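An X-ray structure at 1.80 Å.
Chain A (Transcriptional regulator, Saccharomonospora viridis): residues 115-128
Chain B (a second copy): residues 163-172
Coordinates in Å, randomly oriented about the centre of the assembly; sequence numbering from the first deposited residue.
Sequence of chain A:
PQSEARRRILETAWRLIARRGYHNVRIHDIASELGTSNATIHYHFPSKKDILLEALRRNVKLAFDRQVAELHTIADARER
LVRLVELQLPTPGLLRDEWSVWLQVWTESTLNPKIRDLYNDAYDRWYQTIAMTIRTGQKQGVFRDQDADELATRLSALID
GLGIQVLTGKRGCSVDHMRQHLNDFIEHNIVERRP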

ATOM      1  N   ILE A 115      -9.247  12.761  -6.219  1.00 29.81           N
ATOM      2  CA  ILE A 115      -9.070  11.602  -5.414  1.00 30.39           C
ATOM      3  C   ILE A 115      -7.859  11.796  -4.501  1.00 25.95           C
ATOM      4  O   ILE A 115      -7.969  11.488  -3.310  1.00 28.39           O
ATOM      5  CB  ILE A 115      -8.931  10.301  -6.235  1.00 31.96           C
ATOM      6  CG1 ILE A 115     -10.191  10.020  -7.076  1.00 39.48           C
ATOM      7  CG2 ILE A 115      -8.584   9.113  -5.320  1.00 35.69           C
ATOM      8  CD1 ILE A 115     -11.377   9.623  -6.278  1.00 45.36           C
ATOM      9  N   ARG A 116      -6.758  12.309  -5.041  1.00 28.79           N
ATOM     10  CA  ARG A 116      -5.552  12.592  -4.296  1.00 31.07           C
ATOM     11  C   ARG A 116      -5.832  13.542  -3.111  1.00 29.84           C
ATOM     12  O   ARG A 116      -5.358  13.311  -1.978  1.00 27.00           O
ATOM     13  CB  ARG A 116      -4.445  13.220  -5.207  1.00 31.87           C
ATOM     14  CG  ARG A 116      -3.077  13.234  -4.558  1.00 35.76           C
ATOM     15  CD  ARG A 116      -1.983  14.125  -5.176  1.00 49.44           C
ATOM     16  NE  ARG A 116      -1.587  13.743  -6.513  1.00 62.33           N
ATOM     17  CZ  ARG A 116      -1.749  14.467  -7.634  1.00 75.54           C
ATOM     18  NH1 ARG A 116      -2.253  15.710  -7.626  1.00 63.96           N
ATOM     19  NH2 ARG A 116      -1.342  13.948  -8.788  1.00 74.30           N
ATOM     20  N   ASP A 117      -6.611  14.580  -3.373  1.00 33.01           N
ATOM     21  CA  ASP A 117      -6.961  15.592  -2.350  1.00 30.93           C
ATOM     22  C   ASP A 117      -7.872  14.995  -1.293  1.00 36.76           C
ATOM     23  O   ASP A 117      -7.692  15.215  -0.109  1.00 32.75           O
ATOM     24  CB  ASP A 117      -7.698  16.794  -2.967  1.00 32.40           C
ATOM     25  CG  ASP A 117      -6.791  17.685  -3.824  1.00 41.32           C
ATOM     26  OD1 ASP A 117      -5.563  17.409  -3.873  1.00 41.18           O
ATOM     27  OD2 ASP A 117      -7.350  18.634  -4.475  1.00 38.03           O
ATOM     28  N   LEU A 118      -8.860  14.204  -1.699  1.00 28.70           N
ATOM     29  CA  LEU A 118      -9.694  13.572  -0.752  1.00 32.62           C
ATOM     30  C   LEU A 118      -8.895  12.596   0.114  1.00 30.91           C
ATOM     31  O   LEU A 118      -9.062  12.601   1.339  1.00 30.10           O
ATOM     32  CB  LEU A 118     -10.851  12.887  -1.471  1.00 36.16           C
ATOM     33  CG  LEU A 118     -11.937  12.217  -0.592  1.00 39.23           C
ATOM     34  CD1 LEU A 118     -13.238  12.125  -1.307  1.00 35.39           C
ATOM     35  CD2 LEU A 118     -11.546  10.811  -0.107  1.00 41.66           C
ATOM     36  N   TYR A 119      -8.057  11.752  -0.499  1.00 29.37           N
ATOM     37  CA  TYR A 119      -7.262  10.804   0.266  1.00 27.72           C
ATOM     38  C   TYR A 119      -6.338  11.535   1.292  1.00 26.33           C
ATOM     39  O   TYR A 119      -6.251  11.136   2.476  1.00 26.15           O
ATOM     40  CB  TYR A 119      -6.364   9.960  -0.662  1.00 27.38           C
ATOM     41  CG  TYR A 119      -5.406   9.081   0.159  1.00 26.24           C
ATOM     42  CD1 TYR A 119      -5.883   7.981   0.814  1.00 32.52           C
ATOM     43  CD2 TYR A 119      -4.001   9.331   0.225  1.00 30.71           C
ATOM     44  CE1 TYR A 119      -5.047   7.206   1.616  1.00 37.24           C
ATOM     45  CE2 TYR A 119      -3.169   8.553   1.040  1.00 32.08           C
ATOM     46  CZ  TYR A 119      -3.689   7.475   1.666  1.00 36.99           C
ATOM     47  OH  TYR A 119      -2.881   6.681   2.383  1.00 45.39           O
ATOM     48  N   ASN A 120      -5.761  12.614   0.870  1.00 27.44           N
ATOM     49  CA  ASN A 120      -4.889  13.339   1.752  1.00 28.39           C
ATOM     50  C   ASN A 120      -5.617  13.943   2.878  1.00 28.75           C
ATOM     51  O   ASN A 120      -5.060  13.983   4.009  1.00 31.63           O
ATOM     52  CB  ASN A 120      -4.100  14.385   1.037  1.00 28.62           C
ATOM     53  CG  ASN A 120      -2.873  13.785   0.324  1.00 38.31           C
ATOM     54  OD1 ASN A 120      -2.077  13.073   0.954  1.00 48.34           O
ATOM     55  ND2 ASN A 120      -2.642  14.189  -0.904  1.00 43.70           N
ATOM     56  N   ASP A 121      -6.730  14.566   2.610  1.00 28.35           N
ATOM     57  CA  ASP A 121      -7.454  15.104   3.775  1.00 30.47           C
ATOM     58  C   ASP A 121      -7.885  13.989   4.708  1.00 30.43           C
ATOM     59  O   ASP A 121      -7.918  14.202   5.895  1.00 28.48           O
ATOM     60  CB  ASP A 121      -8.708  15.817   3.346  1.00 35.65           C
ATOM     61  CG  ASP A 121      -8.428  17.116   2.699  1.00 40.20           C
ATOM     62  OD1 ASP A 121      -7.251  17.578   2.726  1.00 38.45           O
ATOM     63  OD2 ASP A 121      -9.391  17.644   2.148  1.00 42.16           O
ATOM     64  N   ALA A 122      -8.355  12.836   4.208  1.00 28.46           N
ATOM     65  CA  ALA A 122      -8.774  11.773   5.094  1.00 29.35           C
ATOM     66  C   ALA A 122      -7.541  11.246   5.910  1.00 32.21           C
ATOM     67  O   ALA A 122      -7.632  11.059   7.113  1.00 28.21           O
ATOM     68  CB  ALA A 122      -9.435  10.592   4.364  1.00 32.54           C
ATOM     69  N   TYR A 123      -6.400  11.071   5.231  1.00 29.53           N
ATOM     70  CA  TYR A 123      -5.188  10.597   5.851  1.00 33.71           C
ATOM     71  C   TYR A 123      -4.773  11.540   6.971  1.00 31.32           C
ATOM     72  O   TYR A 123      -4.442  11.123   8.119  1.00 28.99           O
ATOM     73  CB  TYR A 123      -4.030  10.514   4.810  1.00 32.57           C
ATOM     74  CG  TYR A 123      -2.772  10.196   5.512  1.00 35.34           C
ATOM     75  CD1 TYR A 123      -2.505   8.940   5.852  1.00 28.62           C
ATOM     76  CD2 TYR A 123      -1.878  11.181   5.856  1.00 33.39           C
ATOM     77  CE1 TYR A 123      -1.404   8.598   6.564  1.00 34.37           C
ATOM     78  CE2 TYR A 123      -0.772  10.881   6.580  1.00 39.19           C
ATOM     79  CZ  TYR A 123      -0.531   9.565   6.928  1.00 41.06           C
ATOM     80  OH  TYR A 123       0.643   9.257   7.639  1.00 41.49           O
ATOM     81  N   ASP A 124      -4.680  12.795   6.627  1.00 30.20           N
ATOM     82  CA  ASP A 124      -4.293  13.844   7.570  1.00 29.90           C
ATOM     83  C   ASP A 124      -5.139  13.868   8.830  1.00 37.52           C
ATOM     84  O   ASP A 124      -4.617  14.083   9.927  1.00 30.13           O
ATOM     85  CB  ASP A 124      -4.443  15.212   6.945  1.00 30.05           C
ATOM     86  CG  ASP A 124      -3.370  15.553   5.947  1.00 42.83           C
ATOM     87  OD1 ASP A 124      -2.413  14.738   5.751  1.00 49.60           O
ATOM     88  OD2 ASP A 124      -3.490  16.668   5.342  1.00 47.43           O
ATOM     89  N   ARG A 125      -6.427  13.580   8.700  1.00 29.85           N
ATOM     90  CA  ARG A 125      -7.301  13.595   9.856  1.00 30.11           C
ATOM     91  C   ARG A 125      -6.962  12.461  10.795  1.00 35.68           C
ATOM     92  O   ARG A 125      -6.904  12.614  12.009  1.00 27.22           O
ATOM     93  CB  ARG A 125      -8.751  13.529   9.414  1.00 27.77           C
ATOM     94  CG  ARG A 125      -9.693  13.746  10.545  1.00 33.35           C
ATOM     95  CD  ARG A 125     -11.147  13.687  10.064  1.00 33.31           C
ATOM     96  NE  ARG A 125     -11.950  14.533  10.909  1.00 40.43           N
ATOM     97  CZ  ARG A 125     -13.230  14.810  10.627  1.00 43.35           C
ATOM     98  NH1 ARG A 125     -13.805  14.279   9.518  1.00 38.25           N
ATOM     99  NH2 ARG A 125     -13.910  15.642  11.398  1.00 32.79           N
ATOM    100  N   TRP A 126      -6.617  11.325  10.218  1.00 28.10           N
ATOM    101  CA  TRP A 126      -6.298  10.128  10.971  1.00 28.99           C
ATOM    102  C   TRP A 126      -4.943  10.341  11.641  1.00 29.19           C
ATOM    103  O   TRP A 126      -4.763  10.030  12.820  1.00 31.55           O
ATOM    104  CB  TRP A 126      -6.312   8.985   9.954  1.00 34.38           C
ATOM    105  CG  TRP A 126      -5.520   7.785  10.228  1.00 34.03           C
ATOM    106  CD1 TRP A 126      -4.499   7.312   9.491  1.00 35.48           C
ATOM    107  CD2 TRP A 126      -5.715   6.887  11.290  1.00 37.61           C
ATOM    108  NE1 TRP A 126      -4.014   6.137  10.033  1.00 46.96           N
ATOM    109  CE2 TRP A 126      -4.779   5.834  11.135  1.00 38.31           C
ATOM    110  CE3 TRP A 126      -6.592   6.848  12.342  1.00 38.03           C
ATOM    111  CZ2 TRP A 126      -4.660   4.814  12.056  1.00 48.13           C
ATOM    112  CZ3 TRP A 126      -6.506   5.803  13.233  1.00 47.06           C
ATOM    113  CH2 TRP A 126      -5.544   4.801  13.088  1.00 52.23           C
ATOM    114  N   TYR A 127      -4.028  10.883  10.874  1.00 27.56           N
ATOM    115  CA  TYR A 127      -2.712  11.152  11.297  1.00 26.95           C
ATOM    116  C   TYR A 127      -2.761  12.054  12.555  1.00 26.88           C
ATOM    117  O   TYR A 127      -2.159  11.736  13.591  1.00 28.32           O
ATOM    118  CB  TYR A 127      -1.951  11.828  10.188  1.00 28.64           C
ATOM    119  CG  TYR A 127      -0.544  12.285  10.561  1.00 28.52           C
ATOM    120  CD1 TYR A 127       0.524  11.426  10.549  1.00 37.07           C
ATOM    121  CD2 TYR A 127      -0.304  13.583  10.876  1.00 36.00           C
ATOM    122  CE1 TYR A 127       1.784  11.878  10.782  1.00 35.36           C
ATOM    123  CE2 TYR A 127       0.955  14.023  11.173  1.00 37.90           C
ATOM    124  CZ  TYR A 127       1.993  13.144  11.153  1.00 35.28           C
ATOM    125  OH  TYR A 127       3.248  13.661  11.448  1.00 38.91           O
ATOM    126  N   GLN A 128      -3.513  13.112  12.477  1.00 27.92           N
ATOM    127  CA  GLN A 128      -3.706  14.013  13.653  1.00 27.77           C
ATOM    128  C   GLN A 128      -4.377  13.337  14.853  1.00 25.24           C
ATOM    129  O   GLN A 128      -3.952  13.584  15.980  1.00 26.13           O
ATOM    130  CB  GLN A 128      -4.367  15.320  13.277  1.00 27.12           C
ATOM    131  CG  GLN A 128      -3.652  16.146  12.224  1.00 34.11           C
ATOM    132  CD  GLN A 128      -2.201  16.631  12.535  1.00 37.08           C
ATOM    133  OE1 GLN A 128      -1.431  16.991  11.619  1.00 38.81           O
ATOM    134  NE2 GLN A 128      -1.838  16.628  13.764  1.00 36.88           N
TER
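Chain B (163-172) GIQVLTGKRG

Residues 163–172 of chain B, the end of a helix and the loop that follows it, lie across one helix of chain A, residues 115–128, in a contact between two copies of the same regulator that buries 435 Å² between the stretches. The helical part of chain B, from G163(B) to about T168(B), runs against the chain A helix at 136° between N-to-C directions (signed crossing angle -136°), and the axes come no nearer than 11.6 Å. The contact is concentrated at the end of the helix and just beyond it, at T168(B) and K170(B).

G163(B) is helical and out of reach of chain A; its carbonyl accepts the backbone bond from L167(B). I164(B) points toward chain A and, in an m,t rotamer, places CG2 4.2 Å from Y119(A) OH. The CA-to-CB bond of Q165(B) points sideways, but the end of the side chain comes nearer, to Y123(A): Q165(B) NE2 lies 3.1 Å from Y123(A) OH at an angle too poor for a hydrogen bond. V166(B) and L167(B) make no contact with this helix.

At T168(B) the backbones draw close, T168(B) CA lying 6.7 Å from R116(A) CA. Its OG1 meets the edge of the Y119(A) ring, 3.4 Å from CE2, while its carbonyl O receives a hydrogen bond from N120(A) ND2 (3.3 Å) and packs 3.7 Å from R116(A) CG. Water 1 joins the side chains of N120(A) and T168(B) as well, donating to N120(A) OD1 (2.9 Å) and lying 2.4 Å from T168(B) OG1.

G169(B) then leaves the helix with phi/psi 85/29 in a Schellman motif: K170(B) N bonds back to Q165(B) O at 3.0 Å and G169(B) N to V166(B) O at 3.2 Å. A CB here would jam against the preceding carbonyl and point toward chain A, 3.7 Å from R116(A) CD.

K170(B), now extended (-57/141), contributes the largest covered area, 76 Å², and K170(B) CA lies 6.4 Å from N120(A) CA. Its all-t side chain carries NZ to Y123(A) OH, a 3.1 Å hydrogen bond, and also to Q165(B) OE1 within its own chain at 3.0 Å. On the way CE passes over one face of the Y127(A) ring, whose CE1 is 3.5 Å from K170(B) NZ.

R171(B) remains extended. D124(A) OD2 lies at the edge of its guanidinium, 4.2 Å from R171(B) NH1, too far for a salt bridge; separately, water 2 accepts from the backbone N of R171(B) (2.8 Å) and donates to D124(A) OD1 (2.9 Å). At G172(B), with positive phi, the chain is clear of the helix.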

ATOM      1  N   GLY B 163       6.524   4.468   1.451  1.00 23.50           N
ATOM      2  CA  GLY B 163       6.493   4.635   0.010  1.00 25.62           C
ATOM      3  C   GLY B 163       5.162   5.149  -0.492  1.00 23.32           C
ATOM      4  O   GLY B 163       5.062   6.032  -1.349  1.00 23.84           O
ATOM      5  N   ILE B 164       4.131   4.644   0.153  1.00 24.28           N
ATOM      6  CA  ILE B 164       2.820   5.095  -0.153  1.00 21.42           C
ATOM      7  C   ILE B 164       2.642   6.579   0.173  1.00 24.16           C
ATOM      8  O   ILE B 164       2.061   7.353  -0.625  1.00 26.62           O
ATOM      9  CB  ILE B 164       1.770   4.297   0.635  1.00 25.46           C
ATOM     10  CG1 ILE B 164       1.698   2.853   0.131  1.00 26.88           C
ATOM     11  CG2 ILE B 164       0.407   4.944   0.427  1.00 27.01           C
ATOM     12  CD1 ILE B 164       0.944   1.979   1.111  1.00 35.88           C
ATOM     13  N   GLN B 165       3.106   6.959   1.341  1.00 26.17           N
ATOM     14  CA  GLN B 165       3.028   8.377   1.782  1.00 28.57           C
ATOM     15  C   GLN B 165       3.751   9.277   0.727  1.00 31.82           C
ATOM     16  O   GLN B 165       3.247  10.341   0.329  1.00 33.00           O
ATOM     17  CB  GLN B 165       3.544   8.532   3.223  1.00 30.61           C
ATOM     18  CG  GLN B 165       2.648   7.946   4.259  1.00 32.06           C
ATOM     19  CD  GLN B 165       3.203   7.935   5.686  1.00 33.32           C
ATOM     20  OE1 GLN B 165       4.156   8.663   6.008  1.00 38.27           O
ATOM     21  NE2 GLN B 165       2.555   7.114   6.577  1.00 42.56           N
ATOM     22  N   VAL B 166       4.908   8.844   0.243  1.00 30.40           N
ATOM     23  CA  VAL B 166       5.642   9.535  -0.816  1.00 28.00           C
ATOM     24  C   VAL B 166       4.843   9.631  -2.095  1.00 33.48           C
ATOM     25  O   VAL B 166       4.581  10.746  -2.597  1.00 25.12           O
ATOM     26  CB  VAL B 166       7.074   8.947  -1.029  1.00 28.46           C
ATOM     27  CG1 VAL B 166       7.779   9.589  -2.190  1.00 26.39           C
ATOM     28  CG2 VAL B 166       7.901   9.217   0.178  1.00 27.38           C
ATOM     29  N   LEU B 167       4.382   8.482  -2.594  1.00 27.44           N
ATOM     30  CA  LEU B 167       3.686   8.454  -3.875  1.00 34.40           C
ATOM     31  C   LEU B 167       2.365   9.129  -3.914  1.00 27.04           C
ATOM     32  O   LEU B 167       1.996   9.684  -4.980  1.00 31.15           O
ATOM     33  CB  LEU B 167       3.562   7.084  -4.467  1.00 30.97           C
ATOM     34  CG  LEU B 167       4.663   6.674  -5.452  1.00 36.33           C
ATOM     35  CD1 LEU B 167       5.887   6.229  -4.675  1.00 34.26           C
ATOM     36  CD2 LEU B 167       4.175   5.509  -6.306  1.00 40.69           C
ATOM     37  N   THR B 168       1.674   9.136  -2.796  1.00 30.96           N
ATOM     38  CA  THR B 168       0.374   9.810  -2.685  1.00 31.17           C
ATOM     39  C   THR B 168       0.439  11.288  -2.253  1.00 38.31           C
ATOM     40  O   THR B 168      -0.570  12.001  -2.158  1.00 36.17           O
ATOM     41  CB  THR B 168      -0.560   9.028  -1.800  1.00 29.97           C
ATOM     42  OG1 THR B 168      -0.125   9.028  -0.390  1.00 32.80           O
ATOM     43  CG2 THR B 168      -0.752   7.599  -2.344  1.00 36.59           C
ATOM     44  N   GLY B 169       1.628  11.790  -1.989  1.00 34.32           N
ATOM     45  CA  GLY B 169       1.716  13.210  -1.715  1.00 36.52           C
ATOM     46  C   GLY B 169       1.452  13.670  -0.307  1.00 37.80           C
ATOM     47  O   GLY B 169       0.998  14.788  -0.117  1.00 35.76           O
ATOM     48  N   LYS B 170       1.729  12.845   0.700  1.00 34.35           N
ATOM     49  CA  LYS B 170       1.518  13.311   2.089  1.00 35.65           C
ATOM     50  C   LYS B 170       2.321  14.578   2.319  1.00 42.75           C
ATOM     51  O   LYS B 170       3.482  14.751   1.839  1.00 35.63           O
ATOM     52  CB  LYS B 170       1.826  12.244   3.132  1.00 37.88           C
ATOM     53  CG  LYS B 170       1.665  12.636   4.603  1.00 50.00           C
ATOM     54  CD  LYS B 170       2.203  11.514   5.513  1.00 52.17           C
ATOM     55  CE  LYS B 170       2.467  12.005   6.923  1.00 49.23           C
ATOM     56  NZ  LYS B 170       3.194  10.991   7.723  1.00 42.98           N
ATOM     57  N   ARG B 171       1.711  15.488   3.058  1.00 42.30           N
ATOM     58  CA  ARG B 171       2.369  16.787   3.265  1.00 44.80           C
ATOM     59  C   ARG B 171       3.608  16.599   4.070  1.00 37.02           C
ATOM     60  O   ARG B 171       3.565  15.912   5.064  1.00 36.62           O
ATOM     61  CB  ARG B 171       1.503  17.777   3.977  1.00 49.51           C
ATOM     62  CG  ARG B 171       2.383  18.949   4.360  1.00 65.05           C
ATOM     63  CD  ARG B 171       1.611  20.099   4.932  1.00 80.01           C
ATOM     64  NE  ARG B 171       0.963  20.873   3.877  1.00 86.56           N
ATOM     65  CZ  ARG B 171      -0.266  20.677   3.404  1.00 72.71           C
ATOM     66  NH1 ARG B 171      -1.046  19.695   3.876  1.00 67.50           N
ATOM     67  NH2 ARG B 171      -0.712  21.499   2.452  1.00 60.86           N
ATOM     68  N   GLY B 172       4.727  17.113   3.557  1.00 43.12           N
ATOM     69  CA  GLY B 172       6.016  17.033   4.259  1.00 45.14           C
ATOM     70  C   GLY B 172       6.780  15.773   3.941  1.00 43.38           C
ATOM     71  O   GLY B 172       7.870  15.546   4.417  1.00 39.38           O
TER
HETATM   72  O   HOH W   1      -0.782  10.565   1.370  1.00 44.47           O
HETATM   73  O   HOH W   2      -1.073  15.257   3.288  1.00 45.75           O